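Local coordinates for microcin B17-processing protein McbD (Escherichia coli str. K-12 substr. MG1655, PDB 6GRH), which is the YcaO-family member of the microcin B17 processing machinery, needed to convert the inactive McbA precursor into the active peptide antibiotic, at residues N7-S19 with P27-T39. The protein carries 1 engineered substitution. Residues are numbered along the deposited sequence; the frame is centred on the assembly and turned at random.
Sequences NLMSAWPATMAMS and PTFSQIWDYERIT
Thr15 and Trp33, and again Ala17 and Gln31, exchange paired backbone hydrogen bonds, and Ser19 N adds one more to Phe29 O, zipping strand 15-18 antiparallel to strand 28-33. The Gln31 N to Ala17 O bond measures 2.8 Å. Beyond Ser19, a water accepts from Phe29 N and donates to Ser19 O. At the other end two residues, Ala14 and Thr15, stand opposite the single Trp33, which makes a classic beta bulge.

Charge takes over past the bulge. Asp34 OD1 is gripped from opposite faces of its carboxylate: Ala14 N comes from above the plane at 3.3 Å, and Arg37 NH1 forms a salt bridge of 2.7 Å on the syn side. With its chain extended from CG to NE, Arg37 also sends NH2 to a lone pair of Leu8 O, 3.0 Å away and in the guanidinium plane. Arginine suits this place because its flat, many-handed end serves Asp34, Leu8 O and a water together, while its NE pairs with Glu204 of a McbB chain.

Apolar side chains meet on both faces of the hairpin. The small methyl of Ala14 sits in the angle between Trp33 and Tyr35, 3.5 Å from Trp33 CE3 and in an off-centre CH-pi contact with the Tyr35 ring. On the face that carries Met16 and Ile32, the unbranched Met16 chain passes across Ile32, CG against CG1, whereas Ile32 CG2 meets Pro13 CG at 3.6 Å. Further along, Met18, its CG anti to the backbone N (chi1 -179°), presses that carbon tightly on Thr28 CG2, 3.4 Å away. Trp215 of a second McbB chain packs on Pro13 and Ile32.

The arrangement is a beta hairpin with a classic bulge, forming the two central strands of a four-stranded antiparallel meander at the McbD N-terminus, where McbB and McbC chains pack.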
# COMPACT_ATOMS: atom_id res chain seq x y z
N ASN E 7 -10.48 -4.94 24.46
CA ASN E 7 -11.81 -5.06 25.00
C ASN E 7 -11.80 -5.09 26.54
O ASN E 7 -10.85 -5.57 27.17
CB ASN E 7 -12.46 -6.34 24.40
CG ASN E 7 -13.92 -6.49 24.75
OD1 ASN E 7 -14.28 -6.97 25.84
ND2 ASN E 7 -14.80 -6.11 23.81
N LEU E 8 -12.87 -4.58 27.14
CA LEU E 8 -13.02 -4.56 28.61
C LEU E 8 -12.87 -5.99 29.21
O LEU E 8 -12.29 -6.16 30.29
CB LEU E 8 -14.34 -3.84 29.02
CG LEU E 8 -15.61 -4.60 29.36
CD1 LEU E 8 -15.44 -5.33 30.68
CD2 LEU E 8 -16.82 -3.66 29.48
N MET E 9 -13.36 -7.00 28.51
CA MET E 9 -13.25 -8.38 28.97
C MET E 9 -11.94 -9.08 28.60
O MET E 9 -11.76 -10.25 28.93
CB MET E 9 -14.46 -9.18 28.51
CG MET E 9 -15.74 -8.76 29.23
SD MET E 9 -17.15 -9.70 28.68
CE MET E 9 -18.49 -8.70 29.31
N SER E 10 -11.02 -8.38 27.94
CA SER E 10 -9.68 -8.88 27.67
C SER E 10 -8.90 -9.00 28.98
O SER E 10 -9.16 -8.27 29.95
CB SER E 10 -8.91 -7.94 26.75
OG SER E 10 -7.56 -8.34 26.59
N ALA E 11 -7.95 -9.92 28.98
CA ALA E 11 -6.95 -9.99 30.03
C ALA E 11 -6.09 -8.73 30.05
O ALA E 11 -5.55 -8.39 31.11
CB ALA E 11 -6.06 -11.21 29.83
N TRP E 12 -5.93 -8.08 28.89
CA TRP E 12 -4.97 -6.99 28.70
C TRP E 12 -5.63 -5.61 28.94
O TRP E 12 -6.85 -5.47 28.89
CB TRP E 12 -4.31 -7.13 27.29
CG TRP E 12 -3.68 -8.49 27.22
CD1 TRP E 12 -4.18 -9.60 26.60
CD2 TRP E 12 -2.54 -8.93 27.95
NE1 TRP E 12 -3.39 -10.69 26.86
CE2 TRP E 12 -2.38 -10.32 27.70
CE3 TRP E 12 -1.61 -8.28 28.78
CZ2 TRP E 12 -1.33 -11.06 28.23
CZ3 TRP E 12 -0.57 -9.02 29.31
CH2 TRP E 12 -0.44 -10.41 29.04
N PRO E 13 -4.83 -4.59 29.24
CA PRO E 13 -5.40 -3.31 29.62
C PRO E 13 -6.05 -2.57 28.47
O PRO E 13 -5.76 -2.85 27.30
CB PRO E 13 -4.20 -2.53 30.14
CG PRO E 13 -3.06 -3.15 29.46
CD PRO E 13 -3.37 -4.59 29.35
N ALA E 14 -6.85 -1.58 28.83
CA ALA E 14 -7.60 -0.81 27.85
C ALA E 14 -6.77 -0.22 26.72
O ALA E 14 -7.13 -0.35 25.56
CB ALA E 14 -8.41 0.30 28.54
N THR E 15 -5.70 0.48 27.06
CA THR E 15 -4.95 1.22 26.07
C THR E 15 -3.48 1.24 26.43
O THR E 15 -3.13 1.50 27.58
CB THR E 15 -5.43 2.69 25.96
OG1 THR E 15 -5.03 3.44 27.11
CG2 THR E 15 -6.93 2.79 25.81
N MET E 16 -2.63 0.94 25.46
CA MET E 16 -1.26 1.38 25.53
C MET E 16 -0.99 2.36 24.41
O MET E 16 -1.51 2.21 23.29
CB MET E 16 -0.26 0.25 25.41
CG MET E 16 1.16 0.81 25.56
SD MET E 16 2.39 -0.45 25.72
CE MET E 16 3.80 0.61 26.00
N ALA E 17 -0.23 3.39 24.73
CA ALA E 17 0.13 4.42 23.75
C ALA E 17 1.52 5.02 24.05
O ALA E 17 1.89 5.24 25.19
CB ALA E 17 -0.93 5.50 23.72
N MET E 18 2.28 5.21 22.98
CA MET E 18 3.50 6.01 23.03
C MET E 18 3.11 7.37 22.48
O MET E 18 2.58 7.47 21.38
CB MET E 18 4.56 5.35 22.17
CG MET E 18 5.88 6.08 22.15
SD MET E 18 7.01 5.18 21.07
CE MET E 18 6.99 6.17 19.59
N SER E 19 3.34 8.41 23.25
CA SER E 19 2.98 9.75 22.83
C SER E 19 3.87 10.31 21.68
O SER E 19 5.09 10.21 21.73
CB SER E 19 3.03 10.71 24.02
OG SER E 19 2.74 12.02 23.55
N PRO E 27 12.66 13.12 25.74
CA PRO E 27 12.42 11.70 26.00
C PRO E 27 11.06 11.26 25.46
O PRO E 27 10.18 12.07 25.30
CB PRO E 27 12.47 11.57 27.52
CG PRO E 27 12.55 12.93 28.08
CD PRO E 27 12.81 13.91 26.98
N THR E 28 10.96 9.99 25.13
CA THR E 28 9.72 9.38 24.74
C THR E 28 8.96 9.06 26.02
O THR E 28 9.57 8.63 27.00
CB THR E 28 9.99 8.09 23.95
OG1 THR E 28 10.60 8.43 22.71
CG2 THR E 28 8.71 7.28 23.67
N PHE E 29 7.64 9.23 25.96
CA PHE E 29 6.74 8.95 27.05
C PHE E 29 5.75 7.90 26.57
O PHE E 29 5.14 8.07 25.50
CB PHE E 29 6.00 10.23 27.40
CG PHE E 29 4.99 10.08 28.50
CD1 PHE E 29 5.37 10.12 29.85
CD2 PHE E 29 3.63 9.91 28.20
CE1 PHE E 29 4.42 9.98 30.87
CE2 PHE E 29 2.68 9.79 29.21
CZ PHE E 29 3.08 9.83 30.54
N SER E 30 5.60 6.83 27.34
CA SER E 30 4.66 5.75 27.02
C SER E 30 3.77 5.52 28.21
O SER E 30 4.22 5.60 29.34
CB SER E 30 5.38 4.45 26.66
OG SER E 30 6.16 4.60 25.48
N GLN E 31 2.50 5.21 27.95
CA GLN E 31 1.53 5.13 29.02
C GLN E 31 0.53 4.00 28.76
O GLN E 31 0.14 3.76 27.62
CB GLN E 31 0.82 6.47 29.16
CG GLN E 31 -0.17 6.55 30.30
CD GLN E 31 -0.66 7.96 30.56
OE1 GLN E 31 -0.29 8.57 31.55
NE2 GLN E 31 -1.50 8.48 29.69
N ILE E 32 0.16 3.29 29.83
CA ILE E 32 -0.91 2.33 29.81
C ILE E 32 -2.05 2.82 30.70
O ILE E 32 -1.83 3.19 31.84
CB ILE E 32 -0.41 0.94 30.25
CG1 ILE E 32 0.51 0.41 29.15
CG2 ILE E 32 -1.58 -0.01 30.50
CD1 ILE E 32 1.28 -0.83 29.49
N TRP E 33 -3.27 2.85 30.16
CA TRP E 33 -4.46 3.23 30.91
C TRP E 33 -5.33 1.97 31.01
O TRP E 33 -5.46 1.21 30.04
CB TRP E 33 -5.20 4.40 30.24
CG TRP E 33 -6.55 4.79 30.85
CD1 TRP E 33 -6.76 5.55 31.97
CD2 TRP E 33 -7.87 4.45 30.36
NE1 TRP E 33 -8.10 5.69 32.21
CE2 TRP E 33 -8.81 5.04 31.23
CE3 TRP E 33 -8.33 3.73 29.26
CZ2 TRP E 33 -10.19 4.91 31.06
CZ3 TRP E 33 -9.72 3.59 29.08
CH2 TRP E 33 -10.63 4.18 29.98
N ASP E 34 -5.88 1.73 32.20
CA ASP E 34 -6.70 0.56 32.47
C ASP E 34 -7.83 0.98 33.42
O ASP E 34 -7.95 0.44 34.51
CB ASP E 34 -5.83 -0.55 33.08
CG ASP E 34 -6.41 -1.96 32.88
OD1 ASP E 34 -7.34 -2.12 32.05
OD2 ASP E 34 -5.91 -2.91 33.57
N TYR E 35 -8.67 1.92 32.98
CA TYR E 35 -9.84 2.37 33.74
C TYR E 35 -9.34 2.83 35.11
O TYR E 35 -8.31 3.50 35.17
CB TYR E 35 -10.90 1.25 33.83
CG TYR E 35 -11.26 0.67 32.48
CD1 TYR E 35 -12.12 1.36 31.62
CD2 TYR E 35 -10.73 -0.55 32.06
CE1 TYR E 35 -12.44 0.84 30.37
CE2 TYR E 35 -11.04 -1.08 30.82
CZ TYR E 35 -11.89 -0.38 29.98
OH TYR E 35 -12.18 -0.91 28.76
N GLU E 36 -9.98 2.41 36.20
CA GLU E 36 -9.49 2.70 37.53
C GLU E 36 -9.16 1.41 38.25
O GLU E 36 -9.16 1.35 39.50
CB GLU E 36 -10.51 3.55 38.27
CG GLU E 36 -10.76 4.87 37.55
CD GLU E 36 -11.76 5.77 38.26
OE1 GLU E 36 -12.78 5.31 38.80
OE2 GLU E 36 -11.51 6.98 38.26
N ARG E 37 -8.81 0.37 37.48
CA ARG E 37 -8.30 -0.85 38.06
C ARG E 37 -6.99 -0.53 38.82
O ARG E 37 -6.81 -0.99 39.94
CB ARG E 37 -8.08 -1.91 37.00
CG ARG E 37 -9.35 -2.44 36.40
CD ARG E 37 -9.13 -2.91 34.95
NE ARG E 37 -10.30 -3.60 34.42
CZ ARG E 37 -10.41 -4.06 33.18
NH1 ARG E 37 -9.41 -3.90 32.30
NH2 ARG E 37 -11.53 -4.68 32.80
N ILE E 38 -6.13 0.25 38.17
CA ILE E 38 -4.93 0.91 38.76
C ILE E 38 -4.86 2.32 38.19
O ILE E 38 -5.57 2.63 37.23
CB ILE E 38 -3.63 0.16 38.44
CG1 ILE E 38 -3.45 -0.03 36.93
CG2 ILE E 38 -3.61 -1.19 39.15
CD1 ILE E 38 -2.08 -0.51 36.52
N THR E 39 -4.02 3.18 38.75
CA THR E 39 -3.82 4.49 38.12
C THR E 39 -2.91 4.26 36.89
O THR E 39 -2.18 3.29 36.85
CB THR E 39 -3.17 5.49 39.07
OG1 THR E 39 -1.91 4.97 39.50
CG2 THR E 39 -4.05 5.77 40.28
O HOH W 1 -9.31 -4.91 29.63
O HOH W 2 6.87 10.70 23.57